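Local coordinates for protein ribose-phosphate pyrophosphokinase (Thermus thermophilus, PDB 7PN0) that probably makes phosphoribosyl pyrophosphate (PRPP) by transferring the beta,gamma-diphosphate group of ATP to ribose 5-phosphate, at residues Ile221-Ser226 with Leu256-Lys261; Gly249-Pro254 with Val267-Thr272; Val41-Ser46 with Leu70-Ala75. All blocks are in the same frame, centred on the assembly; numbering follows the deposited sequence.

Interaction 1: Ile221-Ser226 with Leu256-Lys261; sequences ISTAGS and LDRIAK. With SO4 (sulfate ion), chain D; SO4 (sulfate ion), chain G.
The side chain of Arg-258 reaches alongside Thr-223 to Gly-225, the turn and first residue of helix 225-236, with Thr-223 O near the guanidinium's edge. Together with the preceding acidic residues this turn matches the PRPP motif, the phosphate-binding loop of the type I phosphoribosyltransferase fold. From helix 255-261 the arginine chain runs out extended from CG to NE, and NH2 donates to Thr-223 O at 3.1 Å. That bond is bent (N-H...O 144°), and the donor stands well above the carbonyl plane. Two sulfates, probably from the crystallisation liquor, mark anion-binding positions. The chain G sulfate meets the edge of the guanidinium: its O4 accepts from Arg-258 NH1 at 2.7 Å and its O2 from Thr-223 OG1 at 2.8 Å, so the anion bridges the two segments. The chain D sulfate sits within the loop, its O4 gripped by the N-H groups of both Ser-222 and Ala-224, consistent with the place of the ribose 5-phosphate group. Ser-226 N, at the start of the helix, donates to O3 of the same ion. Away from the charges, the contact becomes apolar. Ala-224, the N-cap residue, places its CB 4.1 Å from Ile-259 CG1.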
loop_
_atom_site.group_PDB
_atom_site.type_symbol
_atom_site.label_atom_id
_atom_site.label_comp_id
_atom_site.label_asym_id
_atom_site.label_seq_id
_atom_site.Cartn_x
_atom_site.Cartn_y
_atom_site.Cartn_z
ATOM N N ILE A 221 23.416 -17.509 22.850
ATOM C CA ILE A 221 23.509 -18.891 23.379
ATOM C C ILE A 221 22.075 -19.388 23.519
ATOM O O ILE A 221 21.303 -18.809 24.327
ATOM C CB ILE A 221 24.281 -18.901 24.700
ATOM C CG1 ILE A 221 25.700 -18.363 24.523
ATOM C CG2 ILE A 221 24.285 -20.289 25.294
ATOM C CD1 ILE A 221 26.258 -17.736 25.776
ATOM N N SER A 222 21.716 -20.379 22.710
ATOM C CA SER A 222 20.419 -21.079 22.770
ATOM C C SER A 222 20.575 -22.368 23.578
ATOM O O SER A 222 20.288 -22.339 24.798
ATOM C CB SER A 222 19.851 -21.280 21.375
ATOM O OG SER A 222 20.788 -21.911 20.497
ATOM N N THR A 223 21.010 -23.442 22.934
ATOM C CA THR A 223 21.197 -24.782 23.539
ATOM C C THR A 223 22.616 -24.944 24.099
ATOM O O THR A 223 22.873 -25.994 24.736
ATOM C CB THR A 223 20.930 -25.884 22.516
ATOM O OG1 THR A 223 21.931 -25.823 21.512
ATOM C CG2 THR A 223 19.568 -25.775 21.879
ATOM N N ALA A 224 23.498 -23.980 23.868
ATOM C CA ALA A 224 24.929 -24.001 24.273
ATOM C C ALA A 224 25.703 -25.096 23.526
ATOM O O ALA A 224 26.829 -25.374 23.946
ATOM C CB ALA A 224 25.052 -24.181 25.766
ATOM N N GLY A 225 25.149 -25.656 22.438
ATOM C CA GLY A 225 25.833 -26.652 21.581
ATOM C C GLY A 225 27.166 -26.148 21.032
ATOM O O GLY A 225 28.193 -26.862 21.199
ATOM N N SER A 226 27.193 -24.960 20.418
ATOM C CA SER A 226 28.444 -24.362 19.873
ATOM C C SER A 226 29.406 -23.919 20.998
ATOM O O SER A 226 30.645 -24.122 20.866
ATOM C CB SER A 226 28.137 -23.254 18.937
ATOM O OG SER A 226 29.300 -22.475 18.748
ATOM N N LEU A 256 21.648 -25.169 30.295
ATOM C CA LEU A 256 22.106 -24.945 31.698
ATOM C C LEU A 256 22.928 -26.165 32.167
ATOM O O LEU A 256 24.042 -25.965 32.694
ATOM C CB LEU A 256 20.890 -24.696 32.596
ATOM C CG LEU A 256 20.577 -23.224 32.877
ATOM C CD1 LEU A 256 21.568 -22.679 33.880
ATOM C CD2 LEU A 256 20.614 -22.379 31.618
ATOM N N ASP A 257 22.416 -27.368 31.916
ATOM C CA ASP A 257 23.096 -28.662 32.221
ATOM C C ASP A 257 24.442 -28.717 31.499
ATOM O O ASP A 257 25.419 -29.174 32.100
ATOM C CB ASP A 257 22.251 -29.877 31.820
ATOM C CG ASP A 257 20.961 -30.100 32.600
ATOM O OD1 ASP A 257 20.769 -29.502 33.677
ATOM O OD2 ASP A 257 20.151 -30.871 32.125
ATOM N N ARG A 258 24.488 -28.296 30.230
ATOM C CA ARG A 258 25.700 -28.385 29.379
ATOM C C ARG A 258 26.769 -27.433 29.913
ATOM O O ARG A 258 27.944 -27.814 29.992
ATOM C CB ARG A 258 25.334 -28.050 27.933
ATOM C CG ARG A 258 24.706 -29.199 27.163
ATOM C CD ARG A 258 24.348 -28.753 25.765
ATOM N NE ARG A 258 23.922 -29.844 24.919
ATOM C CZ ARG A 258 23.527 -29.711 23.654
ATOM N NH1 ARG A 258 23.145 -30.778 22.963
ATOM N NH2 ARG A 258 23.451 -28.510 23.098
ATOM N N ILE A 259 26.370 -26.210 30.250
ATOM C CA ILE A 259 27.264 -25.188 30.849
ATOM C C ILE A 259 27.796 -25.678 32.197
ATOM O O ILE A 259 28.982 -25.506 32.416
ATOM C CB ILE A 259 26.520 -23.853 30.943
ATOM C CG1 ILE A 259 26.244 -23.313 29.541
ATOM C CG2 ILE A 259 27.282 -22.860 31.795
ATOM C CD1 ILE A 259 25.283 -22.133 29.522
ATOM N N ALA A 260 26.963 -26.251 33.061
ATOM C CA ALA A 260 27.405 -26.789 34.382
ATOM C C ALA A 260 28.450 -27.894 34.161
ATOM O O ALA A 260 29.411 -27.922 34.910
ATOM C CB ALA A 260 26.237 -27.306 35.160
ATOM N N LYS A 261 28.278 -28.721 33.127
ATOM C CA LYS A 261 29.111 -29.922 32.825
ATOM C C LYS A 261 30.421 -29.485 32.175
ATOM O O LYS A 261 31.450 -30.131 32.415
ATOM C CB LYS A 261 28.405 -30.868 31.850
ATOM C CG LYS A 261 27.598 -31.998 32.476
ATOM C CD LYS A 261 27.397 -33.199 31.539
ATOM C CE LYS A 261 27.497 -34.550 32.227
ATOM N NZ LYS A 261 26.359 -34.802 33.149
HETATM S S SO4 D . 24.995 -21.969 21.034
HETATM O O1 SO4 D . 26.195 -22.037 21.872
HETATM O O2 SO4 D . 25.012 -20.725 20.303
HETATM O O3 SO4 D . 25.028 -23.073 20.087
HETATM O O4 SO4 D . 23.800 -21.998 21.844
HETATM S S SO4 G . 22.279 -28.908 19.693
HETATM O O1 SO4 G . 23.538 -28.276 19.950
HETATM O O2 SO4 G . 21.205 -27.975 19.814
HETATM O O3 SO4 G . 22.324 -29.432 18.368
HETATM O O4 SO4 G . 22.060 -29.965 20.640
#

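Interaction 2: Gly249-Pro254 with Val267-Thr272; sequences GVYVGP and VAATDT
Tyr-251 and Val-267 point in opposing senses and pass alongside each other, the phenol end of the tyrosine reaching the strand's small side chains. Val-267 CG1 comes to the edge of the ring, near its plane, 3.6 Å from Tyr-251 OH. The methyl of Ala-269 lies at an oblique angle to the ring, its CB 3.5 Å from the same hydroxyl. Tyr-251 has CG beside its backbone N (chi1 -62°). Gly-249 CA lies 3.5 Å above one face of the Tyr-251 ring, offset toward the rim. The glycine also abuts the strand, its CA 3.7 Å from Ala-269 CB. A water bridges the two segments: it accepts from Gly-249 N at 2.9 Å, donates to Thr-270 O at 2.7 Å and is hydrogen-bonded to Thr-272 OG1. Close by, Thr-270 and Thr-272 form an ST turn, in which Thr-270 OG1 accepts from Thr-272 N at 3.1 Å while being hydrogen-bonded to Thr-247 O. Leu-256 and Ile-259 of the following helix also pack on Tyr-251. The arrangement belongs to a beta-alpha-beta crossover, in which helix 255-261 connects the neighbouring parallel strands 241-246 and 266-270 of a phosphoribosyltransferase-type sheet.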
loop_
_atom_site.group_PDB
_atom_site.type_symbol
_atom_site.label_atom_id
_atom_site.label_comp_id
_atom_site.label_asym_id
_atom_site.label_seq_id
_atom_site.Cartn_x
_atom_site.Cartn_y
_atom_site.Cartn_z
ATOM N N GLY A 249 21.093 -14.421 25.934
ATOM C CA GLY A 249 21.156 -15.601 26.803
ATOM C C GLY A 249 19.824 -16.278 26.752
ATOM O O GLY A 249 18.973 -16.037 27.642
ATOM N N VAL A 250 19.619 -17.055 25.690
ATOM C CA VAL A 250 18.299 -17.661 25.426
ATOM C C VAL A 250 18.158 -18.921 26.320
ATOM O O VAL A 250 17.126 -19.054 27.010
ATOM C CB VAL A 250 18.125 -17.931 23.926
ATOM C CG1 VAL A 250 16.727 -18.434 23.659
ATOM C CG2 VAL A 250 18.471 -16.711 23.075
ATOM N N TYR A 251 19.199 -19.744 26.415
ATOM C CA TYR A 251 19.347 -20.793 27.478
ATOM C C TYR A 251 18.127 -21.727 27.478
ATOM O O TYR A 251 17.351 -21.809 28.454
ATOM C CB TYR A 251 19.540 -20.125 28.841
ATOM C CG TYR A 251 20.766 -19.262 28.977
ATOM C CD1 TYR A 251 21.997 -19.669 28.503
ATOM C CD2 TYR A 251 20.708 -18.057 29.652
ATOM C CE1 TYR A 251 23.148 -18.934 28.746
ATOM C CE2 TYR A 251 21.835 -17.284 29.846
ATOM C CZ TYR A 251 23.059 -17.713 29.387
ATOM O OH TYR A 251 24.173 -16.951 29.597
ATOM N N VAL A 252 17.920 -22.404 26.351
ATOM C CA VAL A 252 16.791 -23.346 26.168
ATOM C C VAL A 252 17.326 -24.789 26.154
ATOM O O VAL A 252 18.543 -25.004 25.941
ATOM C CB VAL A 252 15.969 -22.986 24.918
ATOM C CG1 VAL A 252 15.182 -21.715 25.150
ATOM C CG2 VAL A 252 16.841 -22.882 23.666
ATOM N N GLY A 253 16.426 -25.742 26.399
ATOM C CA GLY A 253 16.697 -27.197 26.382
ATOM C C GLY A 253 17.855 -27.540 27.321
ATOM O O GLY A 253 17.836 -27.181 28.492
ATOM N N PRO A 254 18.944 -28.157 26.816
ATOM C CA PRO A 254 20.033 -28.635 27.680
ATOM C C PRO A 254 21.075 -27.565 28.052
ATOM O O PRO A 254 22.102 -27.925 28.620
ATOM C CB PRO A 254 20.691 -29.703 26.787
ATOM C CG PRO A 254 20.518 -29.154 25.381
ATOM C CD PRO A 254 19.177 -28.435 25.389
ATOM N N VAL A 267 29.851 -17.851 31.975
ATOM C CA VAL A 267 29.091 -17.513 30.742
ATOM C C VAL A 267 28.284 -16.263 31.064
ATOM O O VAL A 267 27.442 -16.318 31.984
ATOM C CB VAL A 267 28.208 -18.685 30.301
ATOM C CG1 VAL A 267 27.461 -18.346 29.011
ATOM C CG2 VAL A 267 29.041 -19.960 30.140
ATOM N N ALA A 268 28.564 -15.192 30.345
ATOM C CA ALA A 268 27.905 -13.889 30.529
ATOM C C ALA A 268 27.019 -13.633 29.310
ATOM O O ALA A 268 27.452 -13.930 28.181
ATOM C CB ALA A 268 28.929 -12.804 30.702
ATOM N N ALA A 269 25.856 -13.040 29.550
ATOM C CA ALA A 269 24.922 -12.614 28.491
ATOM C C ALA A 269 24.182 -11.401 29.013
ATOM O O ALA A 269 24.194 -11.173 30.242
ATOM C CB ALA A 269 24.023 -13.742 28.136
ATOM N N THR A 270 23.591 -10.606 28.123
ATOM C CA THR A 270 22.800 -9.447 28.560
ATOM C C THR A 270 21.439 -9.954 29.068
ATOM O O THR A 270 21.143 -11.205 29.050
ATOM C CB THR A 270 22.651 -8.415 27.428
ATOM O OG1 THR A 270 21.639 -8.952 26.564
ATOM C CG2 THR A 270 23.954 -8.095 26.739
ATOM N N ASP A 271 20.583 -9.004 29.409
ATOM C CA ASP A 271 19.219 -9.287 29.889
ATOM C C ASP A 271 18.233 -8.971 28.759
ATOM O O ASP A 271 17.069 -8.719 29.055
ATOM C CB ASP A 271 18.920 -8.563 31.205
ATOM C CG ASP A 271 19.237 -7.074 31.267
ATOM O OD1 ASP A 271 19.719 -6.513 30.263
ATOM O OD2 ASP A 271 18.996 -6.474 32.344
ATOM N N THR A 272 18.647 -8.999 27.490
ATOM C CA THR A 272 17.647 -8.899 26.375
ATOM C C THR A 272 16.572 -9.982 26.567
ATOM O O THR A 272 15.379 -9.763 26.216
ATOM C CB THR A 272 18.283 -9.045 24.981
ATOM O OG1 THR A 272 19.018 -10.257 24.933
ATOM C CG2 THR A 272 19.183 -7.911 24.565
HETATM O O HOH W 1 19.754 -12.053 26.948
#

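Interaction 3: Val41-Ser46 with Leu70-Ala75; sequences VRYEES and LMMVDA. With SO4 (sulfate ion), chain E.
Tyr-43 and Met-72 meet through two torsions: chi1 of the tyrosine (-64°) sets CG anti to its carbonyl carbon, and a bend at chi3 of the methionine (72°) places CE near the ring. Met-72 CE lies 4.0 Å from Tyr-43 CE1, the two side chains running obliquely to one another. At the end of the ring, Tyr-43 OH donates to Met-72 O at 2.7 Å. The carbonyl oxygen lies in the plane of the phenol ring, at its edge, whereas the hydroxyl stands above the carbonyl plane. Ala-75, one turn further along helix 62-78, also meets the ring edge, with its CB 3.9 Å from Tyr-43 CE2.

Val-41 points toward the helix and spreads its two methyls over it. CG1 reaches Met-72 CG at 3.9 Å; CG2 rests against Met-71 CB and Ala-75 CB, both at 4.0 Å. Strand 41-43 passes the helix segment at an axis distance of 8.5 Å and an angle of 39°. In the N-terminal domain of the enzyme, the antiparallel hairpin 29-33/39-43 packs on this helix through Val-41 and Tyr-43. Arg-42 points the other way, its NE hydrogen-bonded to Glu-44 OE1. Phe-6 stacks edge-to-face with Tyr-43, and Arg-103 NH2 of a second subunit is hydrogen-bonded to Tyr-43 O, so the buried seam adjoins a subunit interface. The contact is thus a hydrophobic seam with one short polar tie: the phenol hydroxyl is satisfied by a helix carbonyl, and that bond, with the Met-72 and Ala-75 contacts, holds the ring's end against the helix.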
loop_
_atom_site.group_PDB
_atom_site.type_symbol
_atom_site.label_atom_id
_atom_site.label_comp_id
_atom_site.label_asym_id
_atom_site.label_seq_id
_atom_site.Cartn_x
_atom_site.Cartn_y
_atom_site.Cartn_z
ATOM N N VAL A 41 -5.466 -7.461 24.795
ATOM C CA VAL A 41 -4.591 -6.395 25.348
ATOM C C VAL A 41 -5.458 -5.166 25.620
ATOM O O VAL A 41 -6.472 -4.956 24.915
ATOM C CB VAL A 41 -3.408 -6.061 24.425
ATOM C CG1 VAL A 41 -2.563 -7.313 24.147
ATOM C CG2 VAL A 41 -3.867 -5.384 23.167
ATOM N N ARG A 42 -5.070 -4.353 26.593
ATOM C CA ARG A 42 -5.779 -3.099 26.900
ATOM C C ARG A 42 -4.821 -2.131 27.601
ATOM O O ARG A 42 -4.239 -2.494 28.595
ATOM C CB ARG A 42 -7.027 -3.412 27.746
ATOM C CG ARG A 42 -7.945 -2.202 27.958
ATOM C CD ARG A 42 -9.139 -2.470 28.884
ATOM N NE ARG A 42 -8.697 -2.895 30.219
ATOM C CZ ARG A 42 -9.091 -3.991 30.884
ATOM N NH1 ARG A 42 -8.586 -4.238 32.077
ATOM N NH2 ARG A 42 -9.978 -4.839 30.380
ATOM N N TYR A 43 -4.747 -0.890 27.125
ATOM C CA TYR A 43 -4.014 0.198 27.814
ATOM C C TYR A 43 -4.984 0.840 28.804
ATOM O O TYR A 43 -6.111 1.216 28.436
ATOM C CB TYR A 43 -3.463 1.234 26.843
ATOM C CG TYR A 43 -2.416 0.687 25.904
ATOM C CD1 TYR A 43 -1.103 0.509 26.314
ATOM C CD2 TYR A 43 -2.750 0.317 24.601
ATOM C CE1 TYR A 43 -0.137 0.020 25.451
ATOM C CE2 TYR A 43 -1.789 -0.157 23.716
ATOM C CZ TYR A 43 -0.492 -0.361 24.163
ATOM O OH TYR A 43 0.484 -0.825 23.331
ATOM N N GLU A 44 -4.569 0.890 30.049
ATOM C CA GLU A 44 -5.465 1.299 31.162
ATOM C C GLU A 44 -5.666 2.805 31.147
ATOM O O GLU A 44 -6.741 3.257 31.661
ATOM C CB GLU A 44 -4.883 0.814 32.487
ATOM C CG GLU A 44 -4.797 -0.707 32.516
ATOM C CD GLU A 44 -6.095 -1.463 32.263
ATOM O OE1 GLU A 44 -7.181 -0.827 32.071
ATOM O OE2 GLU A 44 -6.039 -2.700 32.311
ATOM N N GLU A 45 -4.715 3.550 30.585
ATOM C CA GLU A 45 -4.813 5.032 30.515
ATOM C C GLU A 45 -4.523 5.531 29.101
ATOM O O GLU A 45 -3.989 4.778 28.277
ATOM C CB GLU A 45 -3.871 5.684 31.520
ATOM C CG GLU A 45 -4.201 5.362 32.995
ATOM C CD GLU A 45 -5.529 5.834 33.591
ATOM O OE1 GLU A 45 -5.928 5.252 34.641
ATOM O OE2 GLU A 45 -6.186 6.762 33.031
ATOM N N SER A 46 -4.876 6.788 28.846
ATOM C CA SER A 46 -4.699 7.413 27.504
ATOM C C SER A 46 -3.221 7.398 27.141
ATOM O O SER A 46 -2.408 7.620 28.012
ATOM C CB SER A 46 -5.268 8.794 27.476
ATOM O OG SER A 46 -5.013 9.375 26.238
ATOM N N LEU A 70 2.219 -7.570 18.337
ATOM C CA LEU A 70 1.393 -7.109 17.180
ATOM C C LEU A 70 0.122 -6.419 17.712
ATOM O O LEU A 70 -0.226 -5.294 17.254
ATOM C CB LEU A 70 1.075 -8.310 16.307
ATOM C CG LEU A 70 2.263 -8.928 15.581
ATOM C CD1 LEU A 70 1.827 -10.110 14.751
ATOM C CD2 LEU A 70 2.946 -7.889 14.700
ATOM N N MET A 71 -0.568 -7.054 18.670
ATOM C CA MET A 71 -1.827 -6.509 19.245
ATOM C C MET A 71 -1.562 -5.214 20.054
ATOM O O MET A 71 -2.346 -4.277 19.938
ATOM C CB MET A 71 -2.467 -7.563 20.145
ATOM C CG MET A 71 -3.024 -8.670 19.402
ATOM S SD MET A 71 -3.685 -9.929 20.503
ATOM C CE MET A 71 -5.101 -9.065 21.158
ATOM N N MET A 72 -0.453 -5.106 20.795
ATOM C CA MET A 72 -0.141 -3.857 21.556
ATOM C C MET A 72 0.215 -2.719 20.600
ATOM O O MET A 72 -0.201 -1.593 20.830
ATOM C CB MET A 72 0.987 -4.110 22.550
ATOM C CG MET A 72 0.537 -4.947 23.701
ATOM S SD MET A 72 1.819 -5.137 24.953
ATOM C CE MET A 72 1.791 -3.493 25.630
ATOM N N VAL A 73 0.906 -3.015 19.498
ATOM C CA VAL A 73 1.231 -2.000 18.467
ATOM C C VAL A 73 -0.064 -1.543 17.806
ATOM O O VAL A 73 -0.332 -0.271 17.717
ATOM C CB VAL A 73 2.216 -2.600 17.450
ATOM C CG1 VAL A 73 2.204 -1.791 16.175
ATOM C CG2 VAL A 73 3.594 -2.702 18.058
ATOM N N ASP A 74 -0.877 -2.509 17.400
ATOM C CA ASP A 74 -2.210 -2.237 16.796
ATOM C C ASP A 74 -3.086 -1.336 17.696
ATOM O O ASP A 74 -3.672 -0.326 17.217
ATOM C CB ASP A 74 -2.899 -3.536 16.431
ATOM C CG ASP A 74 -4.245 -3.283 15.806
ATOM O OD1 ASP A 74 -4.294 -2.641 14.695
ATOM O OD2 ASP A 74 -5.214 -3.685 16.440
ATOM N N ALA A 75 -3.229 -1.742 18.949
ATOM C CA ALA A 75 -4.085 -1.088 19.956
ATOM C C ALA A 75 -3.529 0.315 20.216
ATOM O O ALA A 75 -4.339 1.258 20.340
ATOM C CB ALA A 75 -4.126 -1.942 21.193
HETATM S S SO4 E . -8.300 8.445 25.069
HETATM O O1 SO4 E . -7.240 9.311 24.798
HETATM O O2 SO4 E . -8.598 8.451 26.482
HETATM O O3 SO4 E . -9.482 8.863 24.374
HETATM O O4 SO4 E . -7.941 7.091 24.696
#

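Interactions 1 and 2 adjoin in the C-terminal half, their centres 9 Å apart and their segments alternating along the chain. The pair shares the crossover around helix 255-261: probable backbone hydrogen bonds run from Val-250 N to Ile-221 O and from Val-252 N to Ser-222 O. Interaction 1 is only partly buried and dominated by charge and anions at the phosphate-binding loop, whereas interaction 2 is wholly buried, with a tyrosine ring set against small apolar groups, and one bridging water. Interaction 3, about 37 Å from interaction 1 between centres, joins a hairpin to a helix in the N-terminal domain. Also buried, it is apolar with a single phenol-to-carbonyl hydrogen bond, unlike the anion-bound interaction 1.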